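Local coordinates for protein bacteriocin (Pseudomonas syringae pv. tomato, PDB 4FZL) that degrades lipid II, the cell-wall precursor of target bacteria, probably as a metal-dependent phosphatase related to colicin M, at residues P97-L101 with G206-E210; A100-M105 with V219-Y224; R171-T175 with T185-E189. All blocks are in the same frame, centred on the assembly; numbering follows the deposited sequence. Where two conformers were deposited one is given.

How the contacts relate
Contacts 1 and 2 grip the same helix, 96-106, sharing Ala100 and Leu101, with centres 11 Å apart. Contact 1 is buried and largely apolar: an indole and a leucine from 206-210 pack on the helix near its start. Contact 2, at the other end of that helix, is only partly buried, and there hydrogen bonds and bridging waters join its carbonyls to the irregular 219-224 chain. Contact 3 has its centre about 35 Å from that of contact 1 and 36 Å from that of contact 2, across the middle of the molecule, in the hairpin of strands 167-178 and 184-197. It is a surface contact made chiefly by backbone bonds, and it sits inside the chain loops that both other contacts close.

Contact 1: residues P97-L101 with G206-E210; sequences PFHAL and GWLGE
Trp207 of the short helix 205-208 presses its indole onto the first turns of helix 96-106, a buried and largely apolar meeting of two helices in the helical part of the molecule. The six-membered ring does most of the work. Its CZ2 sits 3.7 Å from Pro97 CB and 3.9 Å above the ring plane of Phe98, over the ring's centre. This T-shaped (edge-to-face) pair has centroids 5.3 Å apart and planes at 62°. With CG anti to the backbone N (chi1 167°), Trp207 reaches across to the longer helix, where its CH2 also lies 3.5 Å from Pro97 O. Proline suits this place because the first turn of a helix needs no backbone N-H for an i to i-4 bond, and its carbonyl O can still accept from Leu101 N. Within this colicin M-like fold, Leu163 of helix 159-165 and Leu23 of helix 22-33 also touch Trp207, and Phe46 stacks edge-to-face with Phe98. Over one face of the indole, toward its rim, lies Leu208 CD2, which also meets Leu101 CD2 at 4.2 Å, one methyl from each branched side chain, between the two helices.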
loop_
_atom_site.group_PDB
_atom_site.type_symbol
_atom_site.label_atom_id
_atom_site.label_comp_id
_atom_site.label_asym_id
_atom_site.label_seq_id
_atom_site.Cartn_x
_atom_site.Cartn_y
_atom_site.Cartn_z
ATOM N N PRO A 97 2.725 -1.013 -3.906
ATOM C CA PRO A 97 2.596 0.291 -4.617
ATOM C C PRO A 97 2.179 0.075 -6.087
ATOM O O PRO A 97 1.567 0.925 -6.690
ATOM C CB PRO A 97 3.987 0.921 -4.530
ATOM C CG PRO A 97 4.795 -0.010 -3.731
ATOM C CD PRO A 97 4.006 -1.162 -3.219
ATOM N N PHE A 98 2.583 -1.063 -6.679
ATOM C CA PHE A 98 2.159 -1.365 -8.045
ATOM C C PHE A 98 0.678 -1.665 -8.116
ATOM O O PHE A 98 -0.013 -1.385 -9.102
ATOM C CB PHE A 98 2.942 -2.529 -8.616
ATOM C CG PHE A 98 4.391 -2.203 -8.842
ATOM C CD1 PHE A 98 4.804 -1.517 -9.958
ATOM C CD2 PHE A 98 5.338 -2.564 -7.895
ATOM C CE1 PHE A 98 6.183 -1.231 -10.150
ATOM C CE2 PHE A 98 6.701 -2.269 -8.073
ATOM C CZ PHE A 98 7.108 -1.569 -9.198
ATOM N N HIS A 99 0.180 -2.322 -7.085
ATOM C CA HIS A 99 -1.260 -2.615 -7.016
ATOM C C HIS A 99 -2.041 -1.297 -6.947
ATOM O O HIS A 99 -3.028 -1.128 -7.653
ATOM C CB HIS A 99 -1.521 -3.567 -5.767
ATOM C CG HIS A 99 -2.915 -4.084 -5.676
ATOM N ND1 HIS A 99 -3.274 -5.009 -4.760
ATOM C CD2 HIS A 99 -4.019 -3.890 -6.482
ATOM C CE1 HIS A 99 -4.554 -5.362 -4.920
ATOM N NE2 HIS A 99 -5.026 -4.704 -5.982
ATOM N N ALA A 100 -1.599 -0.364 -6.119
ATOM C CA ALA A 100 -2.234 0.946 -6.018
ATOM C C ALA A 100 -2.123 1.677 -7.356
ATOM O O ALA A 100 -3.062 2.452 -7.749
ATOM C CB ALA A 100 -1.660 1.743 -4.855
ATOM N N LEU A 101 -0.957 1.568 -7.991
ATOM C CA LEU A 101 -0.767 2.229 -9.295
ATOM C C LEU A 101 -1.785 1.669 -10.355
ATOM O O LEU A 101 -2.497 2.376 -11.085
ATOM C CB LEU A 101 0.674 2.035 -9.808
ATOM C CG LEU A 101 0.988 2.538 -11.216
ATOM C CD1 LEU A 101 0.967 4.044 -11.092
ATOM C CD2 LEU A 101 2.392 2.037 -11.526
ATOM N N GLY A 206 8.554 10.954 -8.625
ATOM C CA GLY A 206 9.797 10.546 -8.000
ATOM C C GLY A 206 10.075 9.069 -8.014
ATOM O O GLY A 206 11.222 8.638 -8.167
ATOM N N TRP A 207 9.026 8.307 -7.758
ATOM C CA TRP A 207 9.133 6.878 -7.704
ATOM C C TRP A 207 9.251 6.319 -9.097
ATOM O O TRP A 207 10.131 5.475 -9.388
ATOM C CB TRP A 207 7.914 6.334 -6.940
ATOM C CG TRP A 207 7.706 4.904 -7.035
ATOM C CD1 TRP A 207 8.629 3.896 -6.781
ATOM C CD2 TRP A 207 6.459 4.202 -7.392
ATOM N NE1 TRP A 207 8.063 2.668 -6.957
ATOM C CE2 TRP A 207 6.763 2.773 -7.313
ATOM C CE3 TRP A 207 5.181 4.591 -7.719
ATOM C CZ2 TRP A 207 5.813 1.780 -7.607
ATOM C CZ3 TRP A 207 4.220 3.607 -7.955
ATOM C CH2 TRP A 207 4.542 2.227 -7.950
ATOM N N LEU A 208 8.315 6.742 -9.958
ATOM C CA LEU A 208 8.231 6.106 -11.303
ATOM C C LEU A 208 9.373 6.481 -12.265
ATOM O O LEU A 208 9.820 5.648 -13.102
ATOM C CB LEU A 208 6.916 6.409 -11.995
ATOM C CG LEU A 208 5.715 5.877 -11.226
ATOM C CD1 LEU A 208 4.451 6.322 -11.923
ATOM C CD2 LEU A 208 5.840 4.372 -11.145
ATOM N N GLY A 209 9.933 7.656 -12.086
ATOM C CA GLY A 209 11.026 8.094 -12.929
ATOM C C GLY A 209 10.504 8.850 -14.151
ATOM O O GLY A 209 9.302 8.868 -14.452
ATOM N N GLU A 210 11.433 9.463 -14.895
ATOM C CA GLU A 210 11.057 10.362 -15.980
ATOM C C GLU A 210 10.306 9.709 -17.125
ATOM O O GLU A 210 9.225 10.123 -17.528
ATOM C CB GLU A 210 12.311 11.119 -16.508
ATOM C CG GLU A 210 12.077 11.953 -17.742
ATOM C CD GLU A 210 12.169 11.144 -19.046
ATOM O OE1 GLU A 210 13.054 10.235 -19.167
ATOM O OE2 GLU A 210 11.371 11.439 -19.973
#

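Contact 2: residues A100-M105 with V219-Y224; sequences ALAHGM and VPFTSY. With EDO (1,2-ethanediol), chain I.
Val219 meets Met105 first: its CG1, extended away from the backbone N (chi1 173°), comes within 4.0 Å of Met105 CG, and the side chains cross at about a right angle. Met105 was modelled in two conformers, so this apolar touch is less certain. At Pro220 the link is indirect, a water donating to both Pro220 O and Met105 O. Phe221 lays its CA against Gly104 O in a CA-H...O contact of 3.2 Å. Its ring turns from the helix and is covered on one face by a 1,2-ethanediol, probably from the crystallisation liquor, whose O2 accepts from Phe221 N. Thr222 N then gives Gly104 O a bond of 2.8 Å, lying in the carbonyl plane. A second water joins Thr222 O to His103 O. Tyr224, backbone-bonded to Tyr197 of strand 184-197, ends the run, its side chain about 9 Å from that of the calcium ligand Asp195. Its hydroxyl donates to Ala100 O at 2.7 Å, a carbonyl that also receives Gly104 N. Tyr224 CE2 packs 3.5 Å from Gly104 N, against backbone that carries no side chain. His103 points CD2 at the centre of the tyrosine face, 3.4 Å above it, in a T-shaped pair with planes at 74°. Tyr83 and Ala110 bind the two imidazole nitrogens, fixing the ring's rotation. Near the end of helix 96-106, the carbonyls of His103, Gly104 and Met105 would be expected to lack helical amide partners; the loop and its waters supply donors to all three, probably easing the partial negative charge of the helix end.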
loop_
_atom_site.group_PDB
_atom_site.type_symbol
_atom_site.label_atom_id
_atom_site.label_comp_id
_atom_site.label_asym_id
_atom_site.label_seq_id
_atom_site.Cartn_x
_atom_site.Cartn_y
_atom_site.Cartn_z
ATOM N N ALA A 100 -1.599 -0.364 -6.119
ATOM C CA ALA A 100 -2.234 0.946 -6.018
ATOM C C ALA A 100 -2.123 1.677 -7.356
ATOM O O ALA A 100 -3.062 2.452 -7.749
ATOM C CB ALA A 100 -1.660 1.743 -4.855
ATOM N N LEU A 101 -0.957 1.568 -7.991
ATOM C CA LEU A 101 -0.767 2.229 -9.295
ATOM C C LEU A 101 -1.785 1.669 -10.355
ATOM O O LEU A 101 -2.497 2.376 -11.085
ATOM C CB LEU A 101 0.674 2.035 -9.808
ATOM C CG LEU A 101 0.988 2.538 -11.216
ATOM C CD1 LEU A 101 0.967 4.044 -11.092
ATOM C CD2 LEU A 101 2.392 2.037 -11.526
ATOM N N ALA A 102 -1.791 0.341 -10.417
ATOM C CA ALA A 102 -2.759 -0.393 -11.257
ATOM C C ALA A 102 -4.219 0.073 -10.988
ATOM O O ALA A 102 -4.984 0.271 -11.932
ATOM C CB ALA A 102 -2.624 -1.924 -11.081
ATOM N N HIS A 103 -4.572 0.258 -9.719
ATOM C CA HIS A 103 -5.904 0.544 -9.353
ATOM C C HIS A 103 -6.281 1.923 -9.898
ATOM O O HIS A 103 -7.408 2.156 -10.266
ATOM C CB HIS A 103 -6.086 0.499 -7.836
ATOM C CG HIS A 103 -7.510 0.447 -7.438
ATOM N ND1 HIS A 103 -8.226 -0.711 -7.467
ATOM C CD2 HIS A 103 -8.394 1.462 -7.024
ATOM C CE1 HIS A 103 -9.483 -0.421 -7.115
ATOM N NE2 HIS A 103 -9.557 0.896 -6.802
ATOM N N GLY A 104 -5.341 2.872 -9.937
ATOM C CA GLY A 104 -5.693 4.237 -10.443
ATOM C C GLY A 104 -6.006 4.224 -11.961
ATOM O O GLY A 104 -6.697 5.089 -12.478
ATOM N N MET A 105 -5.468 3.238 -12.668
ATOM C CA MET A 105 -5.672 3.151 -14.113
ATOM C C MET A 105 -6.705 2.108 -14.556
ATOM O O MET A 105 -7.191 2.161 -15.688
ATOM C CB MET A 105 -4.348 2.848 -14.806
ATOM C CG MET A 105 -3.386 4.029 -14.868
ATOM S SD MET A 105 -1.768 3.301 -15.155
ATOM C CE MET A 105 -2.428 1.727 -15.687
ATOM N N VAL A 219 -2.177 8.014 -20.293
ATOM C CA VAL A 219 -3.142 6.983 -19.950
ATOM C C VAL A 219 -4.220 7.543 -19.000
ATOM O O VAL A 219 -3.891 8.285 -18.044
ATOM C CB VAL A 219 -2.390 5.813 -19.317
ATOM C CG1 VAL A 219 -3.351 4.772 -18.768
ATOM C CG2 VAL A 219 -1.442 5.289 -20.383
ATOM N N PRO A 220 -5.507 7.172 -19.222
ATOM C CA PRO A 220 -6.507 7.686 -18.257
ATOM C C PRO A 220 -6.322 7.157 -16.822
ATOM O O PRO A 220 -5.906 6.054 -16.636
ATOM C CB PRO A 220 -7.849 7.220 -18.813
ATOM C CG PRO A 220 -7.569 6.836 -20.256
ATOM C CD PRO A 220 -6.121 6.389 -20.308
ATOM N N PHE A 221 -6.664 7.956 -15.844
ATOM C CA PHE A 221 -6.564 7.601 -14.427
ATOM C C PHE A 221 -7.790 8.162 -13.712
ATOM O O PHE A 221 -8.409 9.217 -14.106
ATOM C CB PHE A 221 -5.298 8.177 -13.833
ATOM C CG PHE A 221 -5.252 9.684 -13.857
ATOM C CD1 PHE A 221 -5.795 10.443 -12.830
ATOM C CD2 PHE A 221 -4.584 10.319 -14.885
ATOM C CE1 PHE A 221 -5.702 11.824 -12.839
ATOM C CE2 PHE A 221 -4.503 11.696 -14.922
ATOM C CZ PHE A 221 -5.068 12.453 -13.890
ATOM N N THR A 222 -8.143 7.492 -12.597
ATOM C CA THR A 222 -9.167 8.032 -11.681
ATOM C C THR A 222 -8.662 7.862 -10.269
ATOM O O THR A 222 -8.286 6.763 -9.848
ATOM C CB THR A 222 -10.522 7.321 -11.841
ATOM O OG1 THR A 222 -10.894 7.412 -13.225
ATOM C CG2 THR A 222 -11.620 7.999 -10.969
ATOM N N SER A 223 -8.618 8.985 -9.554
ATOM C CA SER A 223 -8.233 8.994 -8.142
ATOM C C SER A 223 -9.313 8.245 -7.350
ATOM O O SER A 223 -10.450 8.078 -7.795
ATOM C CB SER A 223 -8.076 10.470 -7.676
ATOM O OG SER A 223 -6.978 11.046 -8.414
ATOM N N TYR A 224 -8.981 7.856 -6.139
ATOM C CA TYR A 224 -9.848 7.029 -5.350
ATOM C C TYR A 224 -9.476 7.094 -3.878
ATOM O O TYR A 224 -8.402 7.609 -3.512
ATOM C CB TYR A 224 -9.789 5.592 -5.897
ATOM C CG TYR A 224 -8.407 4.926 -5.831
ATOM C CD1 TYR A 224 -7.973 4.304 -4.665
ATOM C CD2 TYR A 224 -7.515 4.975 -6.911
ATOM C CE1 TYR A 224 -6.750 3.657 -4.674
ATOM C CE2 TYR A 224 -6.244 4.385 -6.860
ATOM C CZ TYR A 224 -5.900 3.720 -5.731
ATOM O OH TYR A 224 -4.660 3.128 -5.646
HETATM C C1 EDO I . -8.276 12.467 -15.782
HETATM O O1 EDO I . -8.853 11.548 -14.816
HETATM C C2 EDO I . -7.213 11.793 -16.685
HETATM O O2 EDO I . -7.663 10.548 -17.089
HETATM O O HOH W 1 -9.402 4.230 -10.250
HETATM O O HOH W 2 -6.444 3.672 -17.849
#

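Contact 3: residues R171-T175 with T185-E189; sequences RLVGT and TFSGE. With EDO (1,2-ethanediol), chain F; EDO (1,2-ethanediol), chain E.
Val173 and Glu189 form one hydrogen-bonded pair of an antiparallel beta hairpin, strands 167-178 and 184-197, and Thr175 and Ser187 form the next. Four backbone bonds tie these pairs, among them Glu189 N to Val173 O at 2.8 Å and Thr175 N to Ser187 O at 3.0 Å. Between them Gly174 faces Gly188, a non-hydrogen-bonded pair whose CA atoms are just 4.0 Å apart, an approach that suits two residues lacking side chains. The same face carries the tight packing. Phe186, its CG trans to the residue's own amide nitrogen (chi1 169°), brings its ring obliquely against Gly174, with CE1 3.7 Å from Gly174 CA. Leu172 arrives from the opposite direction and sets CD1 3.5 Å from Phe186 CE2. Leu146 and Val234 of the flanking strands complete this apolar layer.

The other face is mostly polar and looser, with Thr175 OG1 and Ser187 OG 3.8 Å apart. Glu189 pairs with Arg191 in a salt bridge, while Arg171 binds Asp147 through NE and meets two ethanediols, probably from the crystallisation liquor, at the edge of its guanidinium group. Val173 CG1 lies over one face of that group. Between exposed Thr175 and Ser187 a water bridges the strands, lying 2.8 Å from Thr175 OG1 and donating to Ser187 O at 3.0 Å.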
loop_
_atom_site.group_PDB
_atom_site.type_symbol
_atom_site.label_atom_id
_atom_site.label_comp_id
_atom_site.label_asym_id
_atom_site.label_seq_id
_atom_site.Cartn_x
_atom_site.Cartn_y
_atom_site.Cartn_z
ATOM N N ARG A 171 -5.475 8.174 14.510
ATOM C CA ARG A 171 -6.220 8.468 15.715
ATOM C C ARG A 171 -5.736 7.612 16.865
ATOM O O ARG A 171 -5.594 6.416 16.700
ATOM C CB ARG A 171 -7.703 8.172 15.497
ATOM C CG ARG A 171 -8.604 8.336 16.702
ATOM C CD ARG A 171 -9.999 8.015 16.273
ATOM N NE ARG A 171 -10.949 8.110 17.354
ATOM C CZ ARG A 171 -12.162 7.561 17.313
ATOM N NH1 ARG A 171 -12.494 6.746 16.305
ATOM N NH2 ARG A 171 -12.991 7.710 18.351
ATOM N N LEU A 172 -5.439 8.226 18.012
ATOM C CA LEU A 172 -5.046 7.536 19.226
ATOM C C LEU A 172 -6.193 7.681 20.192
ATOM O O LEU A 172 -6.554 8.818 20.577
ATOM C CB LEU A 172 -3.769 8.150 19.831
ATOM C CG LEU A 172 -3.195 7.420 21.052
ATOM C CD1 LEU A 172 -2.732 5.968 20.811
ATOM C CD2 LEU A 172 -2.064 8.309 21.638
ATOM N N VAL A 173 -6.761 6.548 20.619
ATOM C CA VAL A 173 -7.963 6.595 21.427
ATOM C C VAL A 173 -7.831 5.538 22.540
ATOM O O VAL A 173 -7.471 4.365 22.290
ATOM C CB VAL A 173 -9.250 6.388 20.560
ATOM C CG1 VAL A 173 -9.153 5.151 19.662
ATOM C CG2 VAL A 173 -10.460 6.293 21.460
ATOM N N GLY A 174 -8.088 5.975 23.765
ATOM C CA GLY A 174 -8.033 5.112 24.910
ATOM C C GLY A 174 -8.122 5.872 26.200
ATOM O O GLY A 174 -8.705 6.960 26.288
ATOM N N THR A 175 -7.576 5.241 27.240
ATOM C CA THR A 175 -7.654 5.772 28.589
ATOM C C THR A 175 -6.244 5.883 29.173
ATOM O O THR A 175 -5.308 5.078 28.851
ATOM C CB THR A 175 -8.609 4.896 29.471
ATOM O OG1 THR A 175 -8.114 3.569 29.568
ATOM C CG2 THR A 175 -10.077 4.851 28.901
ATOM N N THR A 185 0.068 5.551 32.658
ATOM C CA THR A 185 -0.005 4.572 31.577
ATOM C C THR A 185 -1.196 4.866 30.674
ATOM O O THR A 185 -2.315 5.265 31.132
ATOM C CB THR A 185 -0.106 3.137 32.100
ATOM O OG1 THR A 185 1.020 2.896 32.929
ATOM C CG2 THR A 185 -0.084 2.103 30.935
ATOM N N PHE A 186 -0.947 4.737 29.371
ATOM C CA PHE A 186 -1.992 4.871 28.377
ATOM C C PHE A 186 -2.205 3.485 27.805
ATOM O O PHE A 186 -1.237 2.797 27.503
ATOM C CB PHE A 186 -1.577 5.834 27.255
ATOM C CG PHE A 186 -2.512 5.789 26.080
ATOM C CD1 PHE A 186 -3.665 6.589 26.052
ATOM C CD2 PHE A 186 -2.315 4.846 25.088
ATOM C CE1 PHE A 186 -4.601 6.474 24.998
ATOM C CE2 PHE A 186 -3.265 4.735 24.027
ATOM C CZ PHE A 186 -4.350 5.553 23.977
ATOM N N SER A 187 -3.452 3.048 27.721
ATOM C CA SER A 187 -3.817 1.824 26.998
ATOM C C SER A 187 -4.925 2.176 26.030
ATOM O O SER A 187 -5.903 2.842 26.376
ATOM C CB SER A 187 -4.290 0.687 27.931
ATOM O OG SER A 187 -5.610 0.916 28.445
ATOM N N GLY A 188 -4.759 1.750 24.795
ATOM C CA GLY A 188 -5.730 2.020 23.823
ATOM C C GLY A 188 -5.390 1.509 22.492
ATOM O O GLY A 188 -4.810 0.449 22.415
ATOM N N GLU A 189 -5.742 2.264 21.452
ATOM C CA GLU A 189 -5.621 1.782 20.064
ATOM C C GLU A 189 -5.258 2.953 19.141
ATOM O O GLU A 189 -5.622 4.105 19.408
ATOM C CB GLU A 189 -7.009 1.271 19.567
ATOM C CG GLU A 189 -7.555 0.017 20.211
ATOM C CD GLU A 189 -8.931 -0.345 19.650
ATOM O OE1 GLU A 189 -9.709 0.576 19.324
ATOM O OE2 GLU A 189 -9.208 -1.567 19.522
HETATM C C1 EDO F . -15.696 5.693 16.031
HETATM O O1 EDO F . -16.869 5.432 15.154
HETATM C C2 EDO F . -16.180 6.677 17.064
HETATM O O2 EDO F . -15.764 6.548 18.429
HETATM C C1 EDO E . -10.403 6.561 12.709
HETATM O O1 EDO E . -11.331 6.040 13.674
HETATM C C2 EDO E . -11.086 6.967 11.461
HETATM O O2 EDO E . -11.726 5.885 10.814
HETATM O O HOH W 3 -8.598 1.878 27.381
#